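Local structure of oxidoreductase, 2OG-Fe(II) oxygenase family (Burkholderia pseudomallei, 6N1F) at residues Leu27-Asn32 with Asn191-Ala196; Val49-Tyr54 with Val200-Cys205. The protein probably acts as an iron-dependent oxidoreductase of the 2-oxoglutarate oxygenase family and binds an iron ion at a single site. One frame throughout, in Å; residues are numbered along the deposited sequence.

Overall arrangement
The chain enters the fold along Leu27-Phe29, which becomes an outermost strand of a four-stranded sheet in contact 1 and closes a loop of 158 residues back to Asn191-Ala196. After the helix 36-45, strand 48-51 takes the edge of the seven-stranded antiparallel sheet in contact 2 and closes a second long loop, to Val200-Cys205. Because the segments alternate along the sequence, the two closures cross. Their centres lie about 9 Å apart, and they touch where Asn32 N probably bonds to Met50 O at 2.9 Å. Together they fasten the N-terminal region onto both sheets of the double-stranded beta-helix that carries the iron.

Contact 1 (Leu27-Asn32 with Asn191-Ala196); sequences LHFRCN and NVFAPA
Asn191 meets the N-terminal strand through two residues at once, an example of how a short parallel pairing is completed by its side chains. Its CB lies 3.6 Å from Phe29 CE2, while OD1 sits in the plane of the Phe29 ring at its edge, with the amide turned 83° against that ring. The Asn191 side chain also lies alongside Leu27, Asn191 OD1 being 3.9 Å from Leu27 CB. Val192 then supplies both backbone bonds of the pairing. Its N donates to Leu27 O at 2.9 Å, nearly straight at the hydrogen, and its O accepts from Phe29 N at 3.1 Å, with the donor almost in line with the carbonyl. On the other side of the sheet its isopropyl group lies flat against the imidazole of His28: Val192 CB stands 4.0 Å from the ring centroid, only 4° off the normal, in a CH-pi contact. With CG1 anti to the backbone N and CG2 beside that N, CG1 lies by CE1 and ND1 and CG2 by NE2, with CB over the ring centre. Phe193 returns to the side of Asn191. Its ring is almost parallel to that of Phe29, the planes 5° apart, but displaced so that little of one ring lies over the other; the close touch is Phe193 CE1 on Phe29 CB, at 3.4 Å. Behind it, Phe193 leans on Thr48, Met50 and Ile201. The Phe193 side chain lies about 8 Å from that of the iron ligand His209. The chemistry is therefore divided: two backbone hydrogen bonds set the register of an edge strand of the four-stranded sheet, while Val192 against His28 on one face and Phe29 against Phe193 and Asn191 on the other add apolar contact around them.

Contact 2 (Val49-Tyr54 with Val200-Cys205); sequences VMLPAY and VIVTSC
Val49 and Val202 lie side by side at the edge of the larger sheet of the double-stranded beta-helix, where strand 48-51 runs antiparallel to strand 200-204. Val49 places CG1 between its backbone N and carbonyl carbon (chi1 65°), and this methyl presses against Val202 CB at 4.0 Å. On the same side, Leu51 sets CD1 between two valines, equally far, 4.3 Å, from Val200 CB and Val202 CG2. Phe125 and Met129 of helix 120-130 and Tyr39 of helix 36-45 also touch Leu51, so this row of branched side chains is held between strands and helices. On the reverse side, Met50, present as selenomethionine, touches Ile201 through CG, 4.0 Å from Ile201 CG1; its extended first two torsions carry SE away from Ile201, and the bend at the third (63°) turns CE toward Cys31. Ile201 itself sits about 10 Å from the bound iron, side chain to metal. Four backbone hydrogen bonds keep these bumps in register, two in each of the pairs Val49-Val202 and Leu51-Val200. They differ in length: Leu51 N reaches Val200 O at 2.7 Å, in the carbonyl plane, whereas Val200 N lies 3.3 Å from Leu51 O, tilted from the plane of the Leu51 carbonyl.

Contact 1 (Leu27-Asn32 with Asn191-Ala196)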
# COMPACT_ATOMS: atom_id res chain seq x y z
N LEU A 27 14.94 -9.09 10.43
CA LEU A 27 14.34 -8.31 11.51
C LEU A 27 12.82 -8.35 11.36
O LEU A 27 12.27 -7.83 10.38
CB LEU A 27 14.89 -6.88 11.47
CG LEU A 27 14.53 -5.95 12.64
CD1 LEU A 27 15.00 -6.54 13.98
CD2 LEU A 27 15.13 -4.56 12.42
N HIS A 28 12.14 -9.00 12.30
CA HIS A 28 10.69 -9.09 12.24
C HIS A 28 10.07 -7.98 13.09
O HIS A 28 10.53 -7.70 14.20
CB HIS A 28 10.20 -10.46 12.73
CG HIS A 28 10.56 -11.60 11.82
ND1 HIS A 28 9.65 -12.54 11.40
CD2 HIS A 28 11.75 -11.96 11.26
CE1 HIS A 28 10.25 -13.42 10.62
NE2 HIS A 28 11.52 -13.08 10.51
N PHE A 29 9.05 -7.32 12.54
CA PHE A 29 8.39 -6.19 13.18
C PHE A 29 6.97 -6.57 13.53
O PHE A 29 6.28 -7.24 12.75
CB PHE A 29 8.35 -4.97 12.25
CG PHE A 29 9.66 -4.24 12.10
CD1 PHE A 29 9.95 -3.14 12.88
CD2 PHE A 29 10.60 -4.66 11.16
CE1 PHE A 29 11.16 -2.47 12.74
CE2 PHE A 29 11.81 -3.99 11.02
CZ PHE A 29 12.09 -2.90 11.82
N ARG A 30 6.52 -6.15 14.71
CA ARG A 30 5.11 -6.19 15.06
C ARG A 30 4.51 -4.83 14.72
O ARG A 30 5.21 -3.91 14.29
CB ARG A 30 4.95 -6.53 16.54
N CYS A 31 3.19 -4.67 14.91
CA CYS A 31 2.57 -3.36 14.73
C CYS A 31 3.13 -2.36 15.73
O CYS A 31 3.34 -2.68 16.90
CB CYS A 31 1.05 -3.44 14.91
SG CYS A 31 0.21 -4.49 13.74
N ASN A 32 3.36 -1.13 15.27
CA ASN A 32 3.82 -0.08 16.16
C ASN A 32 2.70 0.28 17.14
O ASN A 32 1.60 0.62 16.72
CB ASN A 32 4.25 1.14 15.36
CG ASN A 32 4.97 2.15 16.20
OD1 ASN A 32 4.46 2.60 17.23
ND2 ASN A 32 6.19 2.50 15.80
N ASN A 191 13.63 -6.43 6.48
CA ASN A 191 12.57 -6.10 7.44
C ASN A 191 11.29 -6.83 7.06
O ASN A 191 10.71 -6.56 6.00
CB ASN A 191 12.34 -4.59 7.49
CG ASN A 191 13.61 -3.82 7.79
OD1 ASN A 191 14.48 -4.31 8.50
ND2 ASN A 191 13.74 -2.63 7.23
N VAL A 192 10.83 -7.73 7.92
CA VAL A 192 9.72 -8.63 7.63
C VAL A 192 8.47 -8.16 8.36
O VAL A 192 8.51 -7.98 9.59
CB VAL A 192 10.06 -10.08 8.02
CG1 VAL A 192 8.88 -11.00 7.73
CG2 VAL A 192 11.29 -10.54 7.30
N PHE A 193 7.37 -8.02 7.63
CA PHE A 193 6.10 -7.58 8.19
C PHE A 193 5.03 -8.59 7.82
O PHE A 193 4.77 -8.81 6.64
CB PHE A 193 5.69 -6.19 7.68
CG PHE A 193 6.64 -5.10 8.06
CD1 PHE A 193 6.37 -4.27 9.12
CD2 PHE A 193 7.82 -4.92 7.35
CE1 PHE A 193 7.26 -3.27 9.47
CE2 PHE A 193 8.70 -3.94 7.68
CZ PHE A 193 8.43 -3.11 8.76
N ALA A 194 4.42 -9.20 8.84
CA ALA A 194 3.28 -10.10 8.68
C ALA A 194 2.01 -9.32 8.96
O ALA A 194 1.78 -8.93 10.11
CB ALA A 194 3.40 -11.28 9.64
N PRO A 195 1.17 -9.06 7.99
CA PRO A 195 0.05 -8.15 8.23
C PRO A 195 -1.21 -8.93 8.54
O PRO A 195 -1.39 -10.05 8.04
CB PRO A 195 -0.07 -7.39 6.91
CG PRO A 195 0.30 -8.43 5.89
CD PRO A 195 1.29 -9.39 6.56
N ALA A 196 -2.07 -8.37 9.37
CA ALA A 196 -3.36 -8.96 9.66
C ALA A 196 -4.45 -8.05 9.11
O ALA A 196 -4.19 -6.93 8.65
CB ALA A 196 -3.53 -9.19 11.16

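Contact 2 (Val49-Tyr54 with Val200-Cys205)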
# COMPACT_ATOMS: atom_id res chain seq x y z
N VAL A 49 6.68 1.13 8.36
CA VAL A 49 5.98 1.00 9.63
C VAL A 49 4.64 0.33 9.36
O VAL A 49 4.01 0.56 8.32
CB VAL A 49 5.82 2.38 10.30
CG1 VAL A 49 4.93 3.30 9.46
CG2 VAL A 49 5.27 2.22 11.69
N MSE A 50 4.22 -0.53 10.28
CA MSE A 50 2.91 -1.21 10.23
C MSE A 50 2.02 -0.68 11.34
O MSE A 50 2.37 -0.74 12.52
CB MSE A 50 3.05 -2.73 10.36
CG MSE A 50 1.75 -3.48 10.25
SE MSE A 50 2.08 -5.38 9.88
CE MSE A 50 3.05 -5.87 11.53
N LEU A 51 0.86 -0.18 10.96
CA LEU A 51 -0.04 0.38 11.96
C LEU A 51 -1.07 -0.67 12.37
O LEU A 51 -1.51 -1.47 11.54
CB LEU A 51 -0.75 1.61 11.40
CG LEU A 51 0.17 2.59 10.67
CD1 LEU A 51 -0.65 3.66 9.93
CD2 LEU A 51 1.17 3.24 11.61
N PRO A 52 -1.48 -0.73 13.64
CA PRO A 52 -2.44 -1.75 14.05
C PRO A 52 -3.85 -1.36 13.64
O PRO A 52 -4.18 -0.19 13.44
CB PRO A 52 -2.30 -1.78 15.57
CG PRO A 52 -1.86 -0.39 15.94
CD PRO A 52 -1.06 0.14 14.76
N ALA A 53 -4.69 -2.38 13.49
CA ALA A 53 -6.12 -2.14 13.31
C ALA A 53 -6.70 -1.59 14.62
O ALA A 53 -6.44 -2.16 15.69
CB ALA A 53 -6.82 -3.44 12.91
N TYR A 54 -7.47 -0.50 14.57
CA TYR A 54 -7.91 0.19 13.39
C TYR A 54 -7.57 1.67 13.49
O TYR A 54 -8.47 2.51 13.47
CB TYR A 54 -9.42 0.02 13.24
CG TYR A 54 -9.84 -1.43 13.09
CD1 TYR A 54 -9.95 -2.00 11.83
CD2 TYR A 54 -10.13 -2.23 14.20
CE1 TYR A 54 -10.32 -3.30 11.66
CE2 TYR A 54 -10.50 -3.55 14.04
CZ TYR A 54 -10.61 -4.08 12.77
OH TYR A 54 -10.98 -5.39 12.59
N VAL A 200 -2.20 -1.60 8.35
CA VAL A 200 -1.82 -0.69 7.27
C VAL A 200 -0.31 -0.55 7.31
O VAL A 200 0.27 -0.22 8.35
CB VAL A 200 -2.50 0.69 7.43
CG1 VAL A 200 -2.02 1.64 6.36
CG2 VAL A 200 -4.02 0.54 7.39
N ILE A 201 0.34 -0.81 6.18
CA ILE A 201 1.78 -0.65 6.06
C ILE A 201 2.04 0.64 5.29
O ILE A 201 1.35 0.92 4.30
CB ILE A 201 2.42 -1.89 5.39
CG1 ILE A 201 2.22 -3.12 6.27
CG2 ILE A 201 3.94 -1.68 5.09
CD1 ILE A 201 2.58 -4.50 5.63
N VAL A 202 2.96 1.45 5.79
CA VAL A 202 3.42 2.65 5.09
C VAL A 202 4.91 2.46 4.86
O VAL A 202 5.64 2.08 5.78
CB VAL A 202 3.16 3.93 5.90
CG1 VAL A 202 3.58 5.15 5.09
CG2 VAL A 202 1.68 4.03 6.29
N THR A 203 5.35 2.64 3.63
CA THR A 203 6.75 2.37 3.35
C THR A 203 7.27 3.36 2.33
O THR A 203 6.53 3.85 1.48
CB THR A 203 6.95 0.90 2.90
OG1 THR A 203 8.34 0.68 2.62
CG2 THR A 203 6.15 0.57 1.67
N SER A 204 8.56 3.70 2.47
CA SER A 204 9.24 4.55 1.51
C SER A 204 9.60 3.77 0.26
O SER A 204 10.13 2.65 0.35
CB SER A 204 10.51 5.15 2.12
OG SER A 204 11.24 5.87 1.13
N CYS A 205 9.34 4.35 -0.90
CA CYS A 205 9.59 3.69 -2.18
C CYS A 205 11.07 3.65 -2.54
O CYS A 205 11.41 3.23 -3.66
CB CYS A 205 8.79 4.38 -3.28
SG CYS A 205 6.99 4.38 -2.99